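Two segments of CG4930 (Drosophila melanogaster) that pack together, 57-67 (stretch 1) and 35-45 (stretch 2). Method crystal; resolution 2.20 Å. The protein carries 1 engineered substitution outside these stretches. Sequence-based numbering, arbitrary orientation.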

ATOM      1  N   GLU C  57      12.824  21.463  22.607  1.00 29.27           N
ATOM      2  CA  GLU C  57      13.082  22.309  23.777  1.00 28.31           C
ATOM      3  C   GLU C  57      12.248  21.883  24.990  1.00 28.07           C
ATOM      4  O   GLU C  57      12.774  21.826  26.111  1.00 26.61           O
ATOM      5  CB  GLU C  57      12.898  23.801  23.479  1.00 28.20           C
ATOM      6  CG  GLU C  57      13.337  24.770  24.643  1.00 29.63           C
ATOM      7  CD  GLU C  57      14.790  24.540  25.144  1.00 30.25           C
ATOM      8  OE1 GLU C  57      15.580  23.874  24.437  1.00 31.30           O
ATOM      9  OE2 GLU C  57      15.146  25.012  26.249  1.00 31.10           O
ATOM     10  N   ASN C  58      10.967  21.574  24.749  1.00 27.52           N
ATOM     11  CA  ASN C  58      10.063  21.106  25.804  1.00 27.68           C
ATOM     12  C   ASN C  58      10.616  19.868  26.517  1.00 27.69           C
ATOM     13  O   ASN C  58      10.578  19.774  27.755  1.00 26.98           O
ATOM     14  CB  ASN C  58       8.666  20.809  25.240  1.00 27.46           C
ATOM     15  CG  ASN C  58       7.854  22.074  24.965  1.00 27.91           C
ATOM     16  OD1 ASN C  58       8.278  23.192  25.294  1.00 26.53           O
ATOM     17  ND2 ASN C  58       6.681  21.903  24.350  1.00 26.07           N
ATOM     18  N   PHE C  59      11.136  18.923  25.741  1.00 28.10           N
ATOM     19  CA  PHE C  59      11.749  17.747  26.346  1.00 28.96           C
ATOM     20  C   PHE C  59      13.047  18.103  27.051  1.00 29.62           C
ATOM     21  O   PHE C  59      13.299  17.595  28.147  1.00 30.47           O
ATOM     22  CB  PHE C  59      12.019  16.603  25.361  1.00 29.02           C
ATOM     23  CG  PHE C  59      12.651  15.395  26.035  1.00 29.95           C
ATOM     24  CD1 PHE C  59      11.865  14.521  26.777  1.00 29.02           C
ATOM     25  CD2 PHE C  59      14.027  15.178  25.987  1.00 29.60           C
ATOM     26  CE1 PHE C  59      12.427  13.444  27.442  1.00 29.63           C
ATOM     27  CE2 PHE C  59      14.602  14.082  26.649  1.00 28.24           C
ATOM     28  CZ  PHE C  59      13.805  13.215  27.370  1.00 28.44           C
ATOM     29  N   ASP C  60      13.879  18.938  26.426  1.00 29.79           N
ATOM     30  CA  ASP C  60      15.145  19.345  27.066  1.00 30.85           C
ATOM     31  C   ASP C  60      14.901  19.988  28.442  1.00 30.41           C
ATOM     32  O   ASP C  60      15.632  19.703  29.390  1.00 30.41           O
ATOM     33  CB  ASP C  60      15.941  20.283  26.159  1.00 32.00           C
ATOM     34  CG  ASP C  60      17.317  20.645  26.731  1.00 35.88           C
ATOM     35  OD1 ASP C  60      17.408  21.232  27.830  1.00 39.04           O
ATOM     36  OD2 ASP C  60      18.323  20.362  26.053  1.00 40.86           O
ATOM     37  N   ARG C  61      13.865  20.826  28.551  1.00 29.43           N
ATOM     38  CA  ARG C  61      13.488  21.421  29.831  1.00 29.34           C
ATOM     39  C   ARG C  61      12.889  20.417  30.822  1.00 28.80           C
ATOM     40  O   ARG C  61      13.070  20.550  32.019  1.00 29.23           O
ATOM     41  CB  ARG C  61      12.505  22.578  29.637  1.00 29.79           C
ATOM     42  CG  ARG C  61      13.098  23.856  29.044  1.00 31.91           C
ATOM     43  CD  ARG C  61      13.938  24.637  30.062  1.00 35.99           C
ATOM     44  NE  ARG C  61      13.164  25.116  31.218  1.00 39.21           N
ATOM     45  CZ  ARG C  61      12.417  26.223  31.226  1.00 40.31           C
ATOM     46  NH1 ARG C  61      12.319  26.981  30.138  1.00 39.70           N
ATOM     47  NH2 ARG C  61      11.755  26.570  32.326  1.00 40.55           N
ATOM     48  N   THR C  62      12.148  19.435  30.340  1.00 28.18           N
ATOM     49  CA  THR C  62      11.668  18.380  31.229  1.00 28.06           C
ATOM     50  C   THR C  62      12.826  17.488  31.726  1.00 28.01           C
ATOM     51  O   THR C  62      12.938  17.191  32.929  1.00 27.65           O
ATOM     52  CB  THR C  62      10.552  17.526  30.571  1.00 27.73           C
ATOM     53  OG1 THR C  62       9.533  18.397  30.048  1.00 28.04           O
ATOM     54  CG2 THR C  62       9.926  16.608  31.619  1.00 27.34           C
ATOM     55  N   ALA C  63      13.686  17.082  30.792  1.00 27.44           N
ATOM     56  CA  ALA C  63      14.871  16.310  31.112  1.00 27.38           C
ATOM     57  C   ALA C  63      15.730  16.995  32.181  1.00 27.28           C
ATOM     58  O   ALA C  63      16.195  16.335  33.113  1.00 27.21           O
ATOM     59  CB  ALA C  63      15.695  16.083  29.853  1.00 26.82           C
ATOM     60  N   ALA C  64      15.944  18.303  32.036  1.00 27.37           N
ATOM     61  CA  ALA C  64      16.822  19.056  32.935  1.00 27.90           C
ATOM     62  C   ALA C  64      16.236  19.113  34.336  1.00 28.27           C
ATOM     63  O   ALA C  64      16.962  19.014  35.334  1.00 29.32           O
ATOM     64  CB  ALA C  64      17.093  20.477  32.397  1.00 27.50           C
ATOM     65  N   ALA C  65      14.920  19.259  34.416  1.00 28.06           N
ATOM     66  CA  ALA C  65      14.240  19.227  35.708  1.00 28.09           C
ATOM     67  C   ALA C  65      14.328  17.835  36.365  1.00 28.08           C
ATOM     68  O   ALA C  65      14.511  17.713  37.586  1.00 27.33           O
ATOM     69  CB  ALA C  65      12.787  19.653  35.542  1.00 28.13           C
ATOM     70  N   ALA C  66      14.201  16.794  35.545  1.00 27.87           N
ATOM     71  CA  ALA C  66      14.329  15.426  36.030  1.00 27.88           C
ATOM     72  C   ALA C  66      15.730  15.158  36.570  1.00 28.13           C
ATOM     73  O   ALA C  66      15.867  14.601  37.651  1.00 28.51           O
ATOM     74  CB  ALA C  66      13.959  14.425  34.950  1.00 27.69           C
ATOM     75  N   ARG C  67      16.762  15.581  35.842  1.00 28.48           N
ATOM     76  CA  ARG C  67      18.150  15.396  36.287  1.00 28.98           C
ATOM     77  C   ARG C  67      18.463  16.105  37.609  1.00 28.89           C
ATOM     78  O   ARG C  67      19.207  15.569  38.438  1.00 28.57           O
ATOM     79  CB  ARG C  67      19.143  15.861  35.221  1.00 28.54           C
ATOM     80  CG  ARG C  67      19.157  14.988  33.997  1.00 30.42           C
ATOM     81  CD  ARG C  67      20.301  15.337  33.059  1.00 29.73           C
ATOM     82  NE  ARG C  67      20.299  16.729  32.636  1.00 31.19           N
ATOM     83  CZ  ARG C  67      19.705  17.161  31.528  1.00 32.99           C
ATOM     84  NH1 ARG C  67      19.055  16.300  30.755  1.00 30.80           N
ATOM     85  NH2 ARG C  67      19.753  18.452  31.204  1.00 31.55           N
TER
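Stretch 2 35-45: DYQKLIETRVQ

Stretch 1 is helical throughout, and its helix extends beyond both ends of the segment. Stretch 2 is helical over Asp-35 to Arg-43, and its helix begins earlier in the chain. The two helices run antiparallel, with 177° between their directions and a closest axial approach of 10.1 Å. In this register the CA of Asn-58 lies 6.1 Å from the CA of Arg-43, the CA of Thr-62 lies 6.7 Å from the CA of Leu-39, and the CA of Ala-66 lies 6.9 Å from the CA of Tyr-36.

One hydrogen bond crosses the interface. Asn-58 ND2 donates to Arg-43 O at 2.9 Å. Arg-43 directs its CB toward stretch 1, but the end of its side chain leads away.

Thr-62 sits centrally in the contact. Its CG2 lies 3.6 Å from Tyr-36 CE1, 3.7 Å from Leu-39 CB and 3.7 Å from Ile-40 CD1. Its OG1 donates to Asn-58 O, 2.9 Å away and one turn back in the same helix, so the hydroxyl is satisfied while the methyl packs.

Phe-59 is buried, with its ring edge near Ile-40 and Val-44. Phe-59 CD1 is 3.6 Å from Ile-40 CD1, and Phe-59 CB is 4.0 Å from Val-44 CG2. Farther along, Ala-66 CB lies 3.8 Å from Tyr-36 CD1, an apolar contact. Tyr-36 OH is 3.7 Å from Phe-59 CE1 and is hydrogen-bonded elsewhere in the structure.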

ATOM      1  N   ASP C  35       4.835  13.714  38.346  1.00 29.26           N
ATOM      2  CA  ASP C  35       5.087  15.077  37.843  1.00 28.49           C
ATOM      3  C   ASP C  35       5.847  15.054  36.513  1.00 28.35           C
ATOM      4  O   ASP C  35       5.517  15.801  35.588  1.00 27.69           O
ATOM      5  CB  ASP C  35       5.877  15.904  38.864  1.00 28.77           C
ATOM      6  CG  ASP C  35       5.084  16.209  40.127  1.00 28.92           C
ATOM      7  OD1 ASP C  35       3.845  16.012  40.142  1.00 30.14           O
ATOM      8  OD2 ASP C  35       5.708  16.661  41.107  1.00 28.36           O
ATOM      9  N   TYR C  36       6.851  14.179  36.429  1.00 27.91           N
ATOM     10  CA  TYR C  36       7.668  14.022  35.235  1.00 28.35           C
ATOM     11  C   TYR C  36       6.831  13.520  34.051  1.00 28.81           C
ATOM     12  O   TYR C  36       6.880  14.099  32.973  1.00 29.29           O
ATOM     13  CB  TYR C  36       8.872  13.080  35.476  1.00 27.78           C
ATOM     14  CG  TYR C  36       9.580  12.715  34.181  1.00 26.99           C
ATOM     15  CD1 TYR C  36      10.493  13.583  33.605  1.00 25.51           C
ATOM     16  CD2 TYR C  36       9.297  11.515  33.515  1.00 26.37           C
ATOM     17  CE1 TYR C  36      11.133  13.265  32.400  1.00 25.85           C
ATOM     18  CE2 TYR C  36       9.927  11.192  32.317  1.00 25.98           C
ATOM     19  CZ  TYR C  36      10.844  12.076  31.766  1.00 26.16           C
ATOM     20  OH  TYR C  36      11.459  11.783  30.573  1.00 25.74           O
ATOM     21  N   GLN C  37       6.057  12.464  34.282  1.00 29.15           N
ATOM     22  CA  GLN C  37       5.179  11.876  33.276  1.00 29.23           C
ATOM     23  C   GLN C  37       4.117  12.854  32.759  1.00 29.42           C
ATOM     24  O   GLN C  37       3.723  12.773  31.595  1.00 29.11           O
ATOM     25  CB  GLN C  37       4.515  10.594  33.811  1.00 29.21           C
ATOM     26  CG  GLN C  37       5.461   9.377  33.879  1.00 28.95           C
ATOM     27  CD  GLN C  37       4.825   8.126  34.493  1.00 29.76           C
ATOM     28  OE1 GLN C  37       4.092   8.202  35.476  1.00 29.89           O
ATOM     29  NE2 GLN C  37       5.123   6.963  33.915  1.00 30.11           N
ATOM     30  N   LYS C  38       3.658  13.772  33.613  1.00 29.08           N
ATOM     31  CA  LYS C  38       2.605  14.712  33.209  1.00 28.87           C
ATOM     32  C   LYS C  38       3.165  15.745  32.250  1.00 28.02           C
ATOM     33  O   LYS C  38       2.502  16.119  31.285  1.00 28.05           O
ATOM     34  CB  LYS C  38       1.953  15.396  34.418  1.00 28.87           C
ATOM     35  CG  LYS C  38       0.671  16.170  34.086  1.00 30.09           C
ATOM     36  CD  LYS C  38       0.201  17.031  35.269  1.00 30.13           C
ATOM     37  CE  LYS C  38      -0.842  18.053  34.831  1.00 32.09           C
ATOM     38  NZ  LYS C  38      -1.276  18.925  35.964  1.00 33.03           N
ATOM     39  N   LEU C  39       4.395  16.182  32.514  1.00 27.13           N
ATOM     40  CA  LEU C  39       5.090  17.117  31.640  1.00 26.65           C
ATOM     41  C   LEU C  39       5.362  16.523  30.246  1.00 26.88           C
ATOM     42  O   LEU C  39       5.113  17.172  29.240  1.00 26.20           O
ATOM     43  CB  LEU C  39       6.397  17.578  32.287  1.00 26.33           C
ATOM     44  CG  LEU C  39       6.292  18.383  33.589  1.00 25.04           C
ATOM     45  CD1 LEU C  39       7.664  18.475  34.239  1.00 22.01           C
ATOM     46  CD2 LEU C  39       5.669  19.767  33.344  1.00 23.01           C
ATOM     47  N   ILE C  40       5.884  15.296  30.203  1.00 26.74           N
ATOM     48  CA  ILE C  40       6.052  14.571  28.937  1.00 26.59           C
ATOM     49  C   ILE C  40       4.729  14.430  28.192  1.00 26.53           C
ATOM     50  O   ILE C  40       4.640  14.730  27.000  1.00 25.77           O
ATOM     51  CB  ILE C  40       6.666  13.167  29.183  1.00 26.52           C
ATOM     52  CG1 ILE C  40       8.010  13.309  29.899  1.00 25.90           C
ATOM     53  CG2 ILE C  40       6.817  12.384  27.867  1.00 26.46           C
ATOM     54  CD1 ILE C  40       9.090  14.041  29.051  1.00 22.88           C
ATOM     55  N   GLU C  41       3.699  14.000  28.910  1.00 27.25           N
ATOM     56  CA  GLU C  41       2.407  13.696  28.306  1.00 28.45           C
ATOM     57  C   GLU C  41       1.750  14.923  27.684  1.00 28.77           C
ATOM     58  O   GLU C  41       1.147  14.834  26.618  1.00 29.14           O
ATOM     59  CB  GLU C  41       1.495  13.062  29.352  1.00 28.80           C
ATOM     60  CG  GLU C  41       0.060  12.837  28.923  1.00 31.48           C
ATOM     61  CD  GLU C  41      -0.861  12.667  30.117  1.00 34.64           C
ATOM     62  OE1 GLU C  41      -0.353  12.323  31.212  1.00 36.52           O
ATOM     63  OE2 GLU C  41      -2.081  12.885  29.959  1.00 35.29           O
ATOM     64  N   THR C  42       1.898  16.069  28.339  1.00 29.25           N
ATOM     65  CA  THR C  42       1.260  17.309  27.893  1.00 30.18           C
ATOM     66  C   THR C  42       2.148  18.203  26.995  1.00 30.61           C
ATOM     67  O   THR C  42       1.635  18.919  26.136  1.00 30.27           O
ATOM     68  CB  THR C  42       0.771  18.130  29.107  1.00 30.18           C
ATOM     69  OG1 THR C  42       1.876  18.362  29.993  1.00 30.87           O
ATOM     70  CG2 THR C  42      -0.308  17.367  29.870  1.00 29.91           C
ATOM     71  N   ARG C  43       3.467  18.162  27.191  1.00 31.39           N
ATOM     72  CA  ARG C  43       4.368  19.101  26.504  1.00 32.28           C
ATOM     73  C   ARG C  43       5.240  18.460  25.429  1.00 32.55           C
ATOM     74  O   ARG C  43       5.823  19.157  24.588  1.00 32.24           O
ATOM     75  CB  ARG C  43       5.250  19.840  27.511  1.00 32.52           C
ATOM     76  CG  ARG C  43       4.473  20.431  28.675  1.00 34.68           C
ATOM     77  CD  ARG C  43       5.168  21.632  29.275  1.00 37.90           C
ATOM     78  NE  ARG C  43       4.392  22.205  30.372  1.00 39.91           N
ATOM     79  CZ  ARG C  43       4.879  23.065  31.264  1.00 41.37           C
ATOM     80  NH1 ARG C  43       6.145  23.458  31.189  1.00 42.19           N
ATOM     81  NH2 ARG C  43       4.102  23.536  32.230  1.00 41.49           N
ATOM     82  N   VAL C  44       5.350  17.138  25.460  1.00 32.57           N
ATOM     83  CA  VAL C  44       6.216  16.452  24.512  1.00 33.12           C
ATOM     84  C   VAL C  44       5.438  15.502  23.594  1.00 33.39           C
ATOM     85  O   VAL C  44       5.541  15.593  22.362  1.00 33.24           O
ATOM     86  CB  VAL C  44       7.370  15.718  25.227  1.00 32.79           C
ATOM     87  CG1 VAL C  44       8.358  15.197  24.214  1.00 32.74           C
ATOM     88  CG2 VAL C  44       8.068  16.652  26.197  1.00 32.51           C
ATOM     89  N   GLN C  45       4.660  14.604  24.198  1.00 33.79           N
ATOM     90  CA  GLN C  45       3.805  13.682  23.449  1.00 34.50           C
ATOM     91  C   GLN C  45       2.495  14.349  23.030  1.00 34.32           C
ATOM     92  O   GLN C  45       1.414  13.972  23.498  1.00 34.52           O
ATOM     93  CB  GLN C  45       3.497  12.430  24.274  1.00 34.44           C
ATOM     94  CG  GLN C  45       4.644  11.456  24.410  1.00 35.49           C
ATOM     95  CD  GLN C  45       4.377  10.378  25.457  1.00 35.98           C
ATOM     96  OE1 GLN C  45       3.933  10.669  26.576  1.00 39.22           O
ATOM     97  NE2 GLN C  45       4.663   9.128  25.100  1.00 37.86           N
TER